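Local coordinates for FBP protein (Leishmania major, PDB 5OEZ) that catalyses the hydrolysis of fructose 1,6-bisphosphate to fructose 6-phosphate and phosphate, a magnesium-dependent step of gluconeogenesis subject to allosteric inhibition, at the interface of chains A and B. Coordinates in Å, arbitrary orientation; residue numbers count along the deposited sequence, not the author numbering. Chains: chain A/B, FBP protein.

All three contacts belong to one two-fold interface of chains A and B in the homotetramer. Contact 1 lies on the axis, where residues 246-250 of both chains pair with each other and A:Val130 continues the 124-129 segment of contact 3. Contact 3, its C-alpha centre about 13 Å from that of contact 1, sets 3-10 helix 123-128 against helix 252-262, which begins after the contact 1 segment. Contact 2 lies farther out, about 24 Å from contact 1 and 23 Å from contact 3 between C-alpha centres, where helix 27-47 ends against strand 187-193. Together they may link segments near the sugar, metal and AMP sites across the dimer.

Contact 1: the interface of chains A and B. Residues chain A 130, 246-250; chain B 246-250.
B:Tyr248, B:Ile249 and A:Tyr248 bury most surface here, with the Arg247 of each chain close behind, facing one another across the two-fold axis. The two Tyr248 backbones form an antiparallel bridge: A:Tyr248 N donates to B:Tyr248 O at 2.8 Å, and the reverse bond has the same length. Both are moderately bent (149° at H), with each donor above the carbonyl plane. Each tyrosine has CG anti to its backbone N (chi1 -168°), which lays the ring alongside the partner's Arg247, both side chains pointing the same way. A:Arg247 NH1 comes to the ring edge, in plane, 3.7 Å from B:Tyr248 CE2, with guanidinium and ring planes 79° apart. The arginine chain bends at chi2, and its NH1 bonds back to A:Ala246 O at 2.8 Å, within the guanidinium plane, which should steady its rotation. Its CD lies 3.5 Å from B:Ile249 O. At the flank, B:Ile249 CD1 meets A:Val130 CG2 tip to tip at 3.9 Å. Arg247 and Tyr248 of each chain also belong to the fructose 6-phosphate site, so the bridge may couple the two sugar sites. Residues 247-250 form a loop on the dimer axis between strand 245-246 and helix 252-262.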
# COMPACT_ATOMS: atom_id res chain seq x y z
N VAL A 130 0.03 -17.06 11.29
CA VAL A 130 0.59 -16.73 12.60
C VAL A 130 1.96 -16.05 12.42
O VAL A 130 2.62 -16.28 11.42
CB VAL A 130 0.70 -18.03 13.42
CG1 VAL A 130 1.15 -17.74 14.84
CG2 VAL A 130 -0.64 -18.75 13.43
N ALA A 246 -0.72 -18.99 30.40
CA ALA A 246 0.09 -19.64 29.40
C ALA A 246 -0.18 -19.04 28.00
O ALA A 246 -1.33 -18.80 27.64
CB ALA A 246 -0.17 -21.13 29.41
N ARG A 247 0.89 -18.76 27.27
CA ARG A 247 0.86 -18.35 25.86
C ARG A 247 2.01 -19.04 25.13
O ARG A 247 3.13 -18.96 25.58
CB ARG A 247 1.06 -16.84 25.71
CG ARG A 247 -0.05 -15.97 26.30
CD ARG A 247 -1.33 -16.15 25.51
NE ARG A 247 -2.38 -15.27 25.98
CZ ARG A 247 -3.21 -15.53 26.99
NH1 ARG A 247 -3.12 -16.65 27.72
NH2 ARG A 247 -4.14 -14.63 27.29
N TYR A 248 1.71 -19.77 24.06
CA TYR A 248 2.73 -20.36 23.21
C TYR A 248 2.27 -20.31 21.76
O TYR A 248 1.50 -21.17 21.28
CB TYR A 248 3.08 -21.78 23.62
CG TYR A 248 4.34 -22.32 22.96
CD1 TYR A 248 5.60 -21.86 23.34
CD2 TYR A 248 4.27 -23.30 21.99
CE1 TYR A 248 6.76 -22.38 22.79
CE2 TYR A 248 5.42 -23.81 21.40
CZ TYR A 248 6.67 -23.35 21.81
OH TYR A 248 7.80 -23.86 21.25
N ILE A 249 2.72 -19.25 21.09
CA ILE A 249 2.43 -19.03 19.68
C ILE A 249 3.05 -20.12 18.82
O ILE A 249 2.45 -20.55 17.86
CB ILE A 249 2.93 -17.65 19.22
CG1 ILE A 249 2.18 -16.51 19.92
CG2 ILE A 249 2.74 -17.48 17.72
CD1 ILE A 249 2.91 -15.17 19.87
N GLY A 250 4.24 -20.59 19.20
CA GLY A 250 5.00 -21.56 18.39
C GLY A 250 5.90 -20.88 17.35
O GLY A 250 6.32 -21.52 16.40
N ALA B 246 1.44 -28.63 21.66
CA ALA B 246 0.62 -27.57 22.20
C ALA B 246 0.87 -26.25 21.45
O ALA B 246 2.02 -25.87 21.19
CB ALA B 246 0.89 -27.41 23.69
N ARG B 247 -0.23 -25.55 21.12
CA ARG B 247 -0.21 -24.19 20.60
C ARG B 247 -1.35 -23.41 21.24
O ARG B 247 -2.48 -23.86 21.19
CB ARG B 247 -0.42 -24.17 19.08
CG ARG B 247 0.69 -24.84 18.28
CD ARG B 247 1.95 -24.02 18.36
NE ARG B 247 3.02 -24.57 17.52
CZ ARG B 247 3.85 -25.55 17.86
NH1 ARG B 247 3.78 -26.15 19.05
NH2 ARG B 247 4.79 -25.92 17.00
N TYR B 248 -1.05 -22.26 21.85
CA TYR B 248 -2.08 -21.36 22.35
C TYR B 248 -1.63 -19.92 22.14
O TYR B 248 -0.87 -19.34 22.94
CB TYR B 248 -2.41 -21.63 23.81
CG TYR B 248 -3.66 -20.92 24.29
CD1 TYR B 248 -4.93 -21.37 23.89
CD2 TYR B 248 -3.59 -19.85 25.16
CE1 TYR B 248 -6.08 -20.73 24.34
CE2 TYR B 248 -4.75 -19.21 25.61
CZ TYR B 248 -5.98 -19.65 25.20
OH TYR B 248 -7.14 -19.05 25.65
N ILE B 249 -2.12 -19.35 21.05
CA ILE B 249 -1.86 -17.97 20.69
C ILE B 249 -2.49 -17.02 21.70
O ILE B 249 -1.90 -16.01 22.04
CB ILE B 249 -2.39 -17.64 19.28
CG1 ILE B 249 -1.64 -18.44 18.21
CG2 ILE B 249 -2.25 -16.16 18.98
CD1 ILE B 249 -2.38 -18.53 16.87
N GLY B 250 -3.68 -17.35 22.21
CA GLY B 250 -4.43 -16.43 23.09
C GLY B 250 -5.35 -15.48 22.34
O GLY B 250 -5.83 -14.50 22.90

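Contact 2: the interface of chains A and B. Residues chain A 176, 191-195; chain B 47-48, 51.
The C-terminal end of helix 27-47 of chain B, with the loop that follows it, packs against the end of strand 187-193 of chain A and the turn after it. B:Met51, B:Arg47 and A:Pro194 bury most surface. B:Arg47 bends at chi2 and chi3 and slides past A:Pro194 in the opposite direction. Its NH1 lies 3.4 Å from A:Pro194 CB, which sits at the edge of the guanidinium, in its plane, so the proline ring meets the rim of the group and not its face. B:Met51, also bent at chi2 and chi3, crosses A:Thr191 and A:Pro194 obliquely. Its terminal methyl CE is 4.0 Å from A:Asp193 CA, and its sulfur SD is 4.1 Å from A:Thr191 CG2. A polar link, to be read with caution because B:Arg48 is poorly ordered, is made by its extended chain, which brings NH2 to A:Asn195 OD1 at 2.6 Å, nearly straight (162° at H) and in the carbonyl plane, with amide and guanidinium planes 85° apart. From the second shell, A:Asp193 OD1 accepts A:Asn195 N at 2.9 Å through its anti lone pair, bracing the turn. The carboxylate may also favour the nearby B:Arg48 charge electrostatically. Because helix 27-47 begins at residues that bind the inhibitor AMP, this contact could carry changes at the allosteric site to the neighbouring subunit.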
# COMPACT_ATOMS: atom_id res chain seq x y z
N ALA A 176 1.40 -5.78 12.21
CA ALA A 176 2.43 -4.79 11.94
C ALA A 176 3.75 -5.53 11.76
O ALA A 176 3.86 -6.71 12.09
CB ALA A 176 2.54 -3.82 13.09
N THR A 191 8.76 0.36 13.89
CA THR A 191 7.62 -0.19 13.17
C THR A 191 7.65 0.32 11.73
O THR A 191 7.92 1.49 11.48
CB THR A 191 6.30 0.19 13.86
OG1 THR A 191 6.34 -0.32 15.20
CG2 THR A 191 5.10 -0.42 13.14
N LEU A 192 7.38 -0.59 10.79
CA LEU A 192 7.42 -0.27 9.38
C LEU A 192 6.20 0.55 9.03
O LEU A 192 5.08 0.13 9.29
CB LEU A 192 7.44 -1.55 8.54
CG LEU A 192 7.42 -1.41 7.01
CD1 LEU A 192 8.58 -0.60 6.50
CD2 LEU A 192 7.42 -2.79 6.36
N ASP A 193 6.42 1.76 8.50
CA ASP A 193 5.36 2.57 7.94
C ASP A 193 5.23 2.16 6.47
O ASP A 193 6.08 2.53 5.65
CB ASP A 193 5.67 4.06 8.06
CG ASP A 193 4.53 4.94 7.56
OD1 ASP A 193 3.77 4.52 6.66
OD2 ASP A 193 4.42 6.09 8.04
N PRO A 194 4.19 1.38 6.13
CA PRO A 194 4.09 0.89 4.76
C PRO A 194 3.88 2.00 3.70
O PRO A 194 4.22 1.80 2.54
CB PRO A 194 2.89 -0.05 4.82
CG PRO A 194 2.05 0.47 5.93
CD PRO A 194 3.00 1.05 6.93
N ASN A 195 3.36 3.15 4.11
CA ASN A 195 3.19 4.29 3.22
C ASN A 195 4.48 4.97 2.75
O ASN A 195 4.47 5.59 1.70
CB ASN A 195 2.26 5.33 3.86
CG ASN A 195 0.87 4.78 4.13
OD1 ASN A 195 0.31 5.05 5.18
ND2 ASN A 195 0.31 4.01 3.20
N ARG B 47 -2.97 -2.01 11.34
CA ARG B 47 -1.65 -1.88 10.67
C ARG B 47 -0.83 -0.73 11.25
O ARG B 47 0.38 -0.85 11.43
CB ARG B 47 -1.77 -1.71 9.14
CG ARG B 47 -1.86 -3.01 8.36
CD ARG B 47 -0.54 -3.56 7.84
NE ARG B 47 0.06 -2.86 6.71
CZ ARG B 47 -0.35 -2.95 5.44
NH1 ARG B 47 0.30 -2.29 4.49
NH2 ARG B 47 -1.41 -3.69 5.10
N ARG B 48 -1.51 0.37 11.56
CA ARG B 48 -0.86 1.58 12.08
C ARG B 48 -0.90 1.78 13.61
O ARG B 48 -0.57 2.86 14.09
CB ARG B 48 -1.46 2.79 11.37
CG ARG B 48 -1.09 2.86 9.90
CD ARG B 48 -2.20 3.64 9.20
NE ARG B 48 -1.78 4.27 7.94
CZ ARG B 48 -2.28 5.42 7.46
NH1 ARG B 48 -3.24 6.10 8.10
NH2 ARG B 48 -1.81 5.90 6.32
N MET B 51 1.97 3.99 15.91
CA MET B 51 2.68 5.04 15.22
C MET B 51 2.04 6.38 15.48
O MET B 51 0.89 6.54 15.17
CB MET B 51 2.67 4.75 13.72
CG MET B 51 3.03 3.34 13.34
SD MET B 51 3.84 3.17 11.73
CE MET B 51 2.45 2.83 10.66

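Contact 3: the interface of chains A and B. Residues chain A 124-125, 127-129; chain B 178, 257-258, 261-262.
B:Tyr262, with CG anti to its carbonyl carbon (chi1 -71°), extends from the end of helix 252-262 toward the 3-10 helix 123-128 of chain A. Its phenol OH is 2.6 Å from A:Ser124 O, a backbone carbonyl, and serves as hydrogen-bond donor there. The ring is met at its edge by A:Asp127 CB, of a poorly ordered residue, in the ring plane and 3.9 Å from B:Tyr262 CE1. A:Ala128, which buries the most surface, sets its methyl CB over one face near the hydroxyl end, 3.8 Å from B:Tyr262 CZ and 3.9 Å from the aliphatic CG of B:Arg258. Next to B:Arg258 on the same helix, B:His257 has CG anti to its backbone N (chi1 -175°) and turns a ring edge to chain A, CD2 lying 3.3 Å from A:Ala128 O in the ring plane. B:Leu261 brings CD1 against A:Asp127 O. A:Asn129 and B:Asn178 meet tip to tip with amide planes 79° apart; ND2 and OD1 are 2.8 Å apart, but the N-H points away and they are not hydrogen-bonded. The 3-10 helix follows directly on A:Asp121, which binds metal and fructose 6-phosphate, and A:Gly122, which binds the sugar phosphate, so this packing may help hold that active-site segment from the neighbouring subunit.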
# COMPACT_ATOMS: atom_id res chain seq x y z
N SER A 124 6.73 -22.74 8.84
CA SER A 124 5.50 -23.52 8.70
C SER A 124 4.25 -22.72 9.07
O SER A 124 3.20 -22.86 8.42
CB SER A 124 5.57 -24.77 9.58
OG SER A 124 5.76 -24.44 10.95
N ASN A 125 4.38 -21.85 10.08
CA ASN A 125 3.29 -20.99 10.58
C ASN A 125 2.61 -20.09 9.56
O ASN A 125 1.48 -19.66 9.80
CB ASN A 125 3.81 -20.07 11.68
CG ASN A 125 4.09 -20.78 12.97
OD1 ASN A 125 3.65 -21.90 13.20
ND2 ASN A 125 4.85 -20.13 13.84
N ASP A 127 1.20 -20.67 6.77
CA ASP A 127 -0.06 -21.21 6.23
C ASP A 127 -1.30 -20.87 7.09
O ASP A 127 -2.39 -20.66 6.55
CB ASP A 127 0.04 -22.73 6.05
CG ASP A 127 0.98 -23.14 4.92
OD1 ASP A 127 1.52 -22.25 4.21
OD2 ASP A 127 1.18 -24.36 4.72
N ALA A 128 -1.10 -20.81 8.41
CA ALA A 128 -2.15 -20.45 9.36
C ALA A 128 -2.11 -18.98 9.76
O ALA A 128 -2.78 -18.60 10.72
CB ALA A 128 -2.02 -21.31 10.61
N ASN A 129 -1.32 -18.16 9.06
CA ASN A 129 -1.28 -16.71 9.29
C ASN A 129 -0.86 -16.29 10.70
O ASN A 129 -1.34 -15.31 11.25
CB ASN A 129 -2.67 -16.10 8.95
CG ASN A 129 -2.61 -14.61 8.69
OD1 ASN A 129 -1.53 -14.02 8.52
ND2 ASN A 129 -3.79 -13.97 8.64
N ASN B 178 -7.15 -12.58 6.47
CA ASN B 178 -7.98 -13.63 5.93
C ASN B 178 -9.42 -13.41 6.29
O ASN B 178 -9.72 -12.86 7.33
CB ASN B 178 -7.57 -14.97 6.48
CG ASN B 178 -6.17 -15.34 6.09
OD1 ASN B 178 -5.31 -15.59 6.95
ND2 ASN B 178 -5.93 -15.40 4.81
N HIS B 257 -8.64 -20.59 13.56
CA HIS B 257 -8.13 -20.56 12.19
C HIS B 257 -7.04 -21.60 11.95
O HIS B 257 -7.09 -22.33 10.96
CB HIS B 257 -7.64 -19.16 11.85
CG HIS B 257 -7.20 -19.00 10.43
ND1 HIS B 257 -8.07 -19.08 9.37
CD2 HIS B 257 -5.98 -18.75 9.90
CE1 HIS B 257 -7.41 -18.90 8.24
NE2 HIS B 257 -6.13 -18.71 8.53
N ARG B 258 -6.06 -21.68 12.84
CA ARG B 258 -5.05 -22.75 12.76
C ARG B 258 -5.71 -24.13 12.83
O ARG B 258 -5.36 -25.03 12.09
CB ARG B 258 -4.00 -22.60 13.88
CG ARG B 258 -2.78 -23.52 13.75
CD ARG B 258 -1.99 -23.67 15.05
NE ARG B 258 -2.89 -24.04 16.13
CZ ARG B 258 -3.26 -23.27 17.16
NH1 ARG B 258 -2.74 -22.05 17.36
NH2 ARG B 258 -4.16 -23.74 18.01
N LEU B 261 -7.26 -25.25 9.52
CA LEU B 261 -6.32 -25.54 8.42
C LEU B 261 -5.39 -26.70 8.71
O LEU B 261 -5.07 -27.46 7.80
CB LEU B 261 -5.50 -24.29 8.06
CG LEU B 261 -6.29 -23.10 7.53
CD1 LEU B 261 -5.38 -21.91 7.30
CD2 LEU B 261 -7.04 -23.44 6.26
N TYR B 262 -4.93 -26.83 9.95
CA TYR B 262 -3.98 -27.89 10.31
C TYR B 262 -4.67 -29.08 10.93
O TYR B 262 -4.14 -30.17 10.89
CB TYR B 262 -2.96 -27.34 11.32
CG TYR B 262 -1.93 -26.35 10.79
CD1 TYR B 262 -2.02 -25.79 9.51
CD2 TYR B 262 -0.87 -25.95 11.61
CE1 TYR B 262 -1.08 -24.87 9.06
CE2 TYR B 262 0.08 -25.03 11.16
CZ TYR B 262 -0.03 -24.49 9.89
OH TYR B 262 0.89 -23.56 9.44